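Local atomic coordinates of putative mandelate racemase (Salmonella typhimurium, PDB entry 2O56), a protein that belongs to the enolase superfamily, binds a magnesium ion and is probably a hydro-lyase (dehydratase), its substrate not being established. Residues F139-G144 / V164-D169; H350-A353 / P357-Q360. All blocks are in the same frame, centred on the assembly; numbering follows the deposited sequence.

Contact 1: F139-G144 / V164-D169; sequences FGWGDG and VSEGYD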
ATOM      1  N   PHE A 139     -14.633  39.843 -11.847  1.00 34.72           N
ATOM      2  CA  PHE A 139     -15.561  40.460 -12.779  1.00 36.17           C
ATOM      3  C   PHE A 139     -16.321  41.607 -12.136  1.00 36.27           C
ATOM      4  O   PHE A 139     -17.270  42.135 -12.716  1.00 40.54           O
ATOM      5  CB  PHE A 139     -16.525  39.418 -13.339  1.00 32.66           C
ATOM      6  CG  PHE A 139     -15.844  38.282 -14.047  1.00 40.68           C
ATOM      7  CD1 PHE A 139     -14.878  38.522 -15.017  1.00 35.47           C
ATOM      8  CD2 PHE A 139     -16.175  36.968 -13.748  1.00 40.96           C
ATOM      9  CE1 PHE A 139     -14.255  37.478 -15.673  1.00 41.54           C
ATOM     10  CE2 PHE A 139     -15.553  35.906 -14.407  1.00 43.25           C
ATOM     11  CZ  PHE A 139     -14.599  36.161 -15.374  1.00 34.97           C
ATOM     12  N   GLY A 140     -15.896  41.988 -10.938  1.00 40.20           N
ATOM     13  CA  GLY A 140     -16.481  43.121 -10.243  1.00 33.05           C
ATOM     14  C   GLY A 140     -17.614  42.770  -9.307  1.00 42.05           C
ATOM     15  O   GLY A 140     -18.079  41.628  -9.255  1.00 38.04           O
ATOM     16  N   TRP A 141     -18.062  43.772  -8.563  1.00 35.86           N
ATOM     17  CA  TRP A 141     -19.203  43.643  -7.667  1.00 37.99           C
ATOM     18  C   TRP A 141     -19.781  45.044  -7.428  1.00 42.38           C
ATOM     19  O   TRP A 141     -19.043  46.037  -7.484  1.00 43.69           O
ATOM     20  CB  TRP A 141     -18.777  43.033  -6.327  1.00 35.69           C
ATOM     21  CG  TRP A 141     -19.939  42.426  -5.601  1.00 35.18           C
ATOM     22  CD1 TRP A 141     -20.710  43.013  -4.634  1.00 32.88           C
ATOM     23  CD2 TRP A 141     -20.483  41.123  -5.813  1.00 34.38           C
ATOM     24  NE1 TRP A 141     -21.692  42.143  -4.218  1.00 38.23           N
ATOM     25  CE2 TRP A 141     -21.578  40.978  -4.932  1.00 32.63           C
ATOM     26  CE3 TRP A 141     -20.136  40.051  -6.650  1.00 30.77           C
ATOM     27  CZ2 TRP A 141     -22.335  39.807  -4.869  1.00 38.64           C
ATOM     28  CZ3 TRP A 141     -20.889  38.898  -6.591  1.00 30.66           C
ATOM     29  CH2 TRP A 141     -21.980  38.781  -5.711  1.00 28.27           C
ATOM     30  N   GLY A 142     -21.081  45.106  -7.137  1.00 45.44           N
ATOM     31  CA  GLY A 142     -21.829  46.371  -7.058  1.00 62.24           C
ATOM     32  C   GLY A 142     -22.608  46.627  -8.335  1.00 63.87           C
ATOM     33  O   GLY A 142     -22.354  45.990  -9.354  1.00 68.34           O
ATOM     34  N   ASP A 143     -23.558  47.557  -8.296  1.00 71.75           N
ATOM     35  CA  ASP A 143     -24.246  47.957  -9.527  1.00 73.26           C
ATOM     36  C   ASP A 143     -23.379  48.844 -10.426  1.00 66.28           C
ATOM     37  O   ASP A 143     -22.502  49.568  -9.953  1.00 57.61           O
ATOM     38  CB  ASP A 143     -25.619  48.578  -9.254  1.00 76.86           C
ATOM     39  CG  ASP A 143     -25.546  49.760  -8.318  1.00 90.34           C
ATOM     40  OD1 ASP A 143     -25.659  49.552  -7.092  1.00 98.11           O
ATOM     41  OD2 ASP A 143     -25.382  50.897  -8.810  1.00 97.37           O
ATOM     42  N   GLY A 144     -23.606  48.744 -11.733  1.00 65.82           N
ATOM     43  CA  GLY A 144     -22.735  49.372 -12.717  1.00 66.09           C
ATOM     44  C   GLY A 144     -21.448  48.610 -12.991  1.00 71.24           C
ATOM     45  O   GLY A 144     -20.574  49.098 -13.714  1.00 74.03           O
ATOM     46  N   VAL A 164     -18.411  43.405   0.874  1.00 29.97           N
ATOM     47  CA  VAL A 164     -18.458  43.439   2.341  1.00 32.20           C
ATOM     48  C   VAL A 164     -19.513  44.449   2.808  1.00 41.79           C
ATOM     49  O   VAL A 164     -20.268  44.193   3.756  1.00 43.88           O
ATOM     50  CB  VAL A 164     -17.068  43.754   2.960  1.00 34.18           C
ATOM     51  CG1 VAL A 164     -17.179  44.058   4.450  1.00 37.01           C
ATOM     52  CG2 VAL A 164     -16.095  42.601   2.731  1.00 37.65           C
ATOM     53  N   SER A 165     -19.590  45.574   2.106  1.00 44.83           N
ATOM     54  CA  SER A 165     -20.545  46.627   2.435  1.00 42.67           C
ATOM     55  C   SER A 165     -21.996  46.185   2.224  1.00 44.41           C
ATOM     56  O   SER A 165     -22.901  46.699   2.878  1.00 45.41           O
ATOM     57  CB  SER A 165     -20.242  47.891   1.632  1.00 36.60           C
ATOM     58  OG  SER A 165     -20.738  47.777   0.304  1.00 35.42           O
ATOM     59  N   GLU A 166     -22.206  45.218   1.335  1.00 40.64           N
ATOM     60  CA  GLU A 166     -23.542  44.666   1.089  1.00 35.18           C
ATOM     61  C   GLU A 166     -23.936  43.544   2.053  1.00 35.42           C
ATOM     62  O   GLU A 166     -25.031  43.006   1.958  1.00 41.60           O
ATOM     63  CB  GLU A 166     -23.652  44.146  -0.342  1.00 34.94           C
ATOM     64  CG  GLU A 166     -23.454  45.201  -1.417  1.00 39.94           C
ATOM     65  CD  GLU A 166     -23.652  44.627  -2.792  1.00 50.54           C
ATOM     66  OE1 GLU A 166     -23.960  43.410  -2.883  1.00 45.45           O
ATOM     67  OE2 GLU A 166     -23.504  45.377  -3.779  1.00 49.70           O
ATOM     68  N   GLY A 167     -23.043  43.175   2.959  1.00 35.18           N
ATOM     69  CA  GLY A 167     -23.364  42.162   3.950  1.00 36.65           C
ATOM     70  C   GLY A 167     -22.646  40.827   3.844  1.00 37.38           C
ATOM     71  O   GLY A 167     -22.887  39.932   4.653  1.00 38.88           O
ATOM     72  N   TYR A 168     -21.775  40.682   2.848  1.00 37.86           N
ATOM     73  CA  TYR A 168     -21.058  39.424   2.625  1.00 30.97           C
ATOM     74  C   TYR A 168     -19.794  39.368   3.460  1.00 32.66           C
ATOM     75  O   TYR A 168     -18.974  40.278   3.414  1.00 39.78           O
ATOM     76  CB  TYR A 168     -20.746  39.230   1.134  1.00 30.67           C
ATOM     77  CG  TYR A 168     -21.995  39.276   0.314  1.00 35.95           C
ATOM     78  CD1 TYR A 168     -22.879  38.201   0.322  1.00 28.98           C
ATOM     79  CD2 TYR A 168     -22.330  40.403  -0.434  1.00 33.48           C
ATOM     80  CE1 TYR A 168     -24.047  38.232  -0.400  1.00 35.55           C
ATOM     81  CE2 TYR A 168     -23.501  40.444  -1.165  1.00 31.92           C
ATOM     82  CZ  TYR A 168     -24.353  39.346  -1.140  1.00 35.41           C
ATOM     83  OH  TYR A 168     -25.516  39.357  -1.849  1.00 35.12           O
ATOM     84  N   ASP A 169     -19.646  38.298   4.239  1.00 30.72           N
ATOM     85  CA  ASP A 169     -18.427  38.086   5.008  1.00 29.64           C
ATOM     86  C   ASP A 169     -17.503  37.035   4.380  1.00 31.82           C
ATOM     87  O   ASP A 169     -16.633  36.483   5.043  1.00 34.17           O
ATOM     88  CB  ASP A 169     -18.726  37.790   6.494  1.00 32.45           C
ATOM     89  CG  ASP A 169     -19.469  36.476   6.708  1.00 40.18           C
ATOM     90  OD1 ASP A 169     -19.781  35.776   5.727  1.00 37.89           O
ATOM     91  OD2 ASP A 169     -19.743  36.141   7.877  1.00 37.67           O
TER

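Contact 2: H350-A353 / P357-Q360; sequences HRYA and PNTQ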
ATOM      1  N   HIS A 350     -23.335  34.357  -7.423  1.00 32.72           N
ATOM      2  CA  HIS A 350     -22.837  35.184  -8.509  1.00 34.18           C
ATOM      3  C   HIS A 350     -23.655  36.455  -8.606  1.00 34.49           C
ATOM      4  O   HIS A 350     -24.845  36.462  -8.289  1.00 39.61           O
ATOM      5  CB  HIS A 350     -22.951  34.469  -9.832  1.00 39.19           C
ATOM      6  CG  HIS A 350     -22.143  33.219  -9.922  1.00 35.58           C
ATOM      7  ND1 HIS A 350     -20.878  33.188 -10.471  1.00 40.30           N
ATOM      8  CD2 HIS A 350     -22.426  31.951  -9.546  1.00 39.00           C
ATOM      9  CE1 HIS A 350     -20.416  31.950 -10.428  1.00 44.22           C
ATOM     10  NE2 HIS A 350     -21.338  31.179  -9.876  1.00 42.78           N
ATOM     11  N   ARG A 351     -23.003  37.516  -9.074  1.00 40.04           N
ATOM     12  CA  ARG A 351     -23.643  38.818  -9.249  1.00 43.46           C
ATOM     13  C   ARG A 351     -24.828  38.764 -10.223  1.00 46.03           C
ATOM     14  O   ARG A 351     -25.883  39.343  -9.955  1.00 43.63           O
ATOM     15  CB  ARG A 351     -22.614  39.837  -9.720  1.00 47.68           C
ATOM     16  CG  ARG A 351     -23.005  41.274  -9.452  1.00 56.31           C
ATOM     17  CD  ARG A 351     -22.808  42.120 -10.698  1.00 58.92           C
ATOM     18  NE  ARG A 351     -21.413  42.174 -11.118  1.00 61.84           N
ATOM     19  CZ  ARG A 351     -20.952  41.651 -12.248  1.00 76.14           C
ATOM     20  NH1 ARG A 351     -19.663  41.747 -12.538  1.00 72.05           N
ATOM     21  NH2 ARG A 351     -21.778  41.031 -13.087  1.00 79.09           N
ATOM     22  N   TYR A 352     -24.660  38.046 -11.331  1.00 39.19           N
ATOM     23  CA  TYR A 352     -25.675  37.995 -12.397  1.00 44.77           C
ATOM     24  C   TYR A 352     -26.997  37.407 -11.895  1.00 48.77           C
ATOM     25  O   TYR A 352     -28.050  37.693 -12.449  1.00 50.43           O
ATOM     26  CB  TYR A 352     -25.170  37.176 -13.602  1.00 44.04           C
ATOM     27  CG  TYR A 352     -25.315  35.691 -13.383  1.00 50.03           C
ATOM     28  CD1 TYR A 352     -26.538  35.042 -13.617  1.00 44.46           C
ATOM     29  CD2 TYR A 352     -24.245  34.935 -12.916  1.00 45.71           C
ATOM     30  CE1 TYR A 352     -26.684  33.698 -13.379  1.00 51.95           C
ATOM     31  CE2 TYR A 352     -24.381  33.574 -12.691  1.00 42.26           C
ATOM     32  CZ  TYR A 352     -25.605  32.964 -12.919  1.00 42.15           C
ATOM     33  OH  TYR A 352     -25.745  31.613 -12.689  1.00 47.00           O
ATOM     34  N   ALA A 353     -26.919  36.576 -10.856  1.00 43.47           N
ATOM     35  CA  ALA A 353     -28.071  35.864 -10.315  1.00 43.46           C
ATOM     36  C   ALA A 353     -29.080  36.819  -9.651  1.00 45.89           C
ATOM     37  O   ALA A 353     -30.262  36.492  -9.508  1.00 45.33           O
ATOM     38  CB  ALA A 353     -27.607  34.819  -9.318  1.00 34.68           C
ATOM     39  N   PRO A 357     -32.268  40.209 -15.996  1.00 39.31           N
ATOM     40  CA  PRO A 357     -32.302  39.159 -17.039  1.00 40.89           C
ATOM     41  C   PRO A 357     -32.255  37.713 -16.519  1.00 48.05           C
ATOM     42  O   PRO A 357     -32.740  36.794 -17.198  1.00 43.10           O
ATOM     43  CB  PRO A 357     -31.060  39.460 -17.889  1.00 47.26           C
ATOM     44  CG  PRO A 357     -30.743  40.894 -17.621  1.00 43.66           C
ATOM     45  CD  PRO A 357     -31.128  41.127 -16.197  1.00 42.25           C
ATOM     46  N   ASN A 358     -31.684  37.525 -15.326  1.00 41.82           N
ATOM     47  CA  ASN A 358     -31.767  36.247 -14.632  1.00 42.45           C
ATOM     48  C   ASN A 358     -33.108  36.026 -13.944  1.00 36.30           C
ATOM     49  O   ASN A 358     -33.796  35.023 -14.185  1.00 32.63           O
ATOM     50  CB  ASN A 358     -30.625  36.098 -13.626  1.00 39.48           C
ATOM     51  CG  ASN A 358     -30.501  34.674 -13.093  1.00 43.35           C
ATOM     52  OD1 ASN A 358     -30.290  33.729 -13.855  1.00 42.27           O
ATOM     53  ND2 ASN A 358     -30.664  34.516 -11.783  1.00 38.18           N
ATOM     54  N   THR A 359     -33.474  36.953 -13.063  1.00 36.06           N
ATOM     55  CA  THR A 359     -34.564  36.703 -12.140  1.00 33.32           C
ATOM     56  C   THR A 359     -35.921  36.712 -12.828  1.00 37.83           C
ATOM     57  O   THR A 359     -36.842  36.034 -12.377  1.00 44.22           O
ATOM     58  CB  THR A 359     -34.589  37.702 -10.974  1.00 39.67           C
ATOM     59  OG1 THR A 359     -34.718  39.027 -11.493  1.00 44.10           O
ATOM     60  CG2 THR A 359     -33.316  37.598 -10.158  1.00 42.43           C
ATOM     61  N   GLN A 360     -36.031  37.462 -13.927  1.00 38.05           N
ATOM     62  CA  GLN A 360     -37.295  37.608 -14.642  1.00 43.77           C
ATOM     63  C   GLN A 360     -37.688  36.347 -15.401  1.00 38.95           C
ATOM     64  O   GLN A 360     -38.824  36.221 -15.837  1.00 38.64           O
ATOM     65  CB  GLN A 360     -37.280  38.841 -15.566  1.00 44.36           C
ATOM     66  CG  GLN A 360     -36.753  38.593 -16.998  1.00 57.68           C
ATOM     67  CD  GLN A 360     -36.318  39.873 -17.741  1.00 67.43           C
ATOM     68  OE1 GLN A 360     -36.657  40.995 -17.347  1.00 71.33           O
ATOM     69  NE2 GLN A 360     -35.561  39.696 -18.826  1.00 65.54           N
TER

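Contact 1: F139-G144 / V164-D169
Trp141 reaches from the loop after strand 130-135 to Glu166 and Tyr168, which sit where helix 153-165 turns into strand 170-173 of the enolase-superfamily TIM-barrel domain. That turn is a Schellman motif: Gly167 takes a positive phi of 112°, and its N bonds back to Val164 O at 3.1 Å.

One polar bond joins the two segments. The indole NE1 of Trp141 donates to OE1 of Glu166 over 2.9 Å, moderately bent. The carboxylate is met from above its plane, while the oxygen lies only a little off the indole plane. An extended chain beyond CG carries the Glu166 carboxylate out to this nitrogen.

The aromatic contact is an offset edge-to-face pair. With CG anti to the backbone N (chi1 -159°), Trp141 points the edge of its six-membered ring at the face of Tyr168, the planes 83° apart and the centroids separated by 5.7 Å. Leu349 of strand 347-350 touches both side chains, so the pair packs against the neighbouring strand; Asp169, next along, forms a salt bridge to Arg131.

Glu166 also brushes the loop backbone, its OE2 lying 3.8 Å from Gly142 CA. Tyr168 CE2 lies 3.9 Å from both CZ2 and NE1 of Trp141.

Contact 2: H350-A353 / P357-Q360
Asn358 has the most surface buried here, and it works against two consecutive residues, Tyr352 and Ala353. Its CG stands anti to the backbone N (chi1 -168°), which sends the amide back from helix 356-359 toward the turn that follows strand 347-350. There ND2 donates to Ala353 O at 3.0 Å. The donor comes in at a C=O...N angle of 102°, so it meets the oxygen from beside the C=O, off its plane.

Ala353 contributes more than that oxygen: its CB lies 3.9 Å from Asn358 ND2. Thr359 CG2 touches the same oxygen, Ala353 O, at 3.3 Å.

Tyr352 meets the other end of the amide. Asn358 OD1 sits at the edge of the phenol ring, 3.6 Å from Tyr352 CE1, with ring and amide planes 83° apart. Asn358 CB also packs on the backbone, 3.2 Å from Tyr352 O. The hydroxyl of Tyr352 is hydrogen-bonded to Gly326 O, and Trp25 meets its ring edge-to-face.

The Tyr352 side chain is about 11 Å from the bound magnesium ion. The contact thus folds short helix 356-359 back on the exit of barrel strand 347-350, with the Tyr352 hydroxyl reaching the loop between strand 319-320 and helix 328-340.

Following the chain from the N terminus, strand 130-135 leads into the loop of 139-144. Contact 1 closes the excursion through helix 153-165, just before strand 170-173. The chain then runs through the parallel strands of the barrel and their helices to strand 347-350. Strands 130-135 and 347-350, the first and last of the barrel, lie adjacent and parallel, which closes it. Contact 2 closes a far shorter loop, with three residues between its segments. The two loops are in series, neither nesting nor crossing, their centres about 14 Å apart. Yet they touch: Trp141 CZ3 lies 3.5 Å from Arg351 N, and this touch joins the loop after the first strand to the turn after the last.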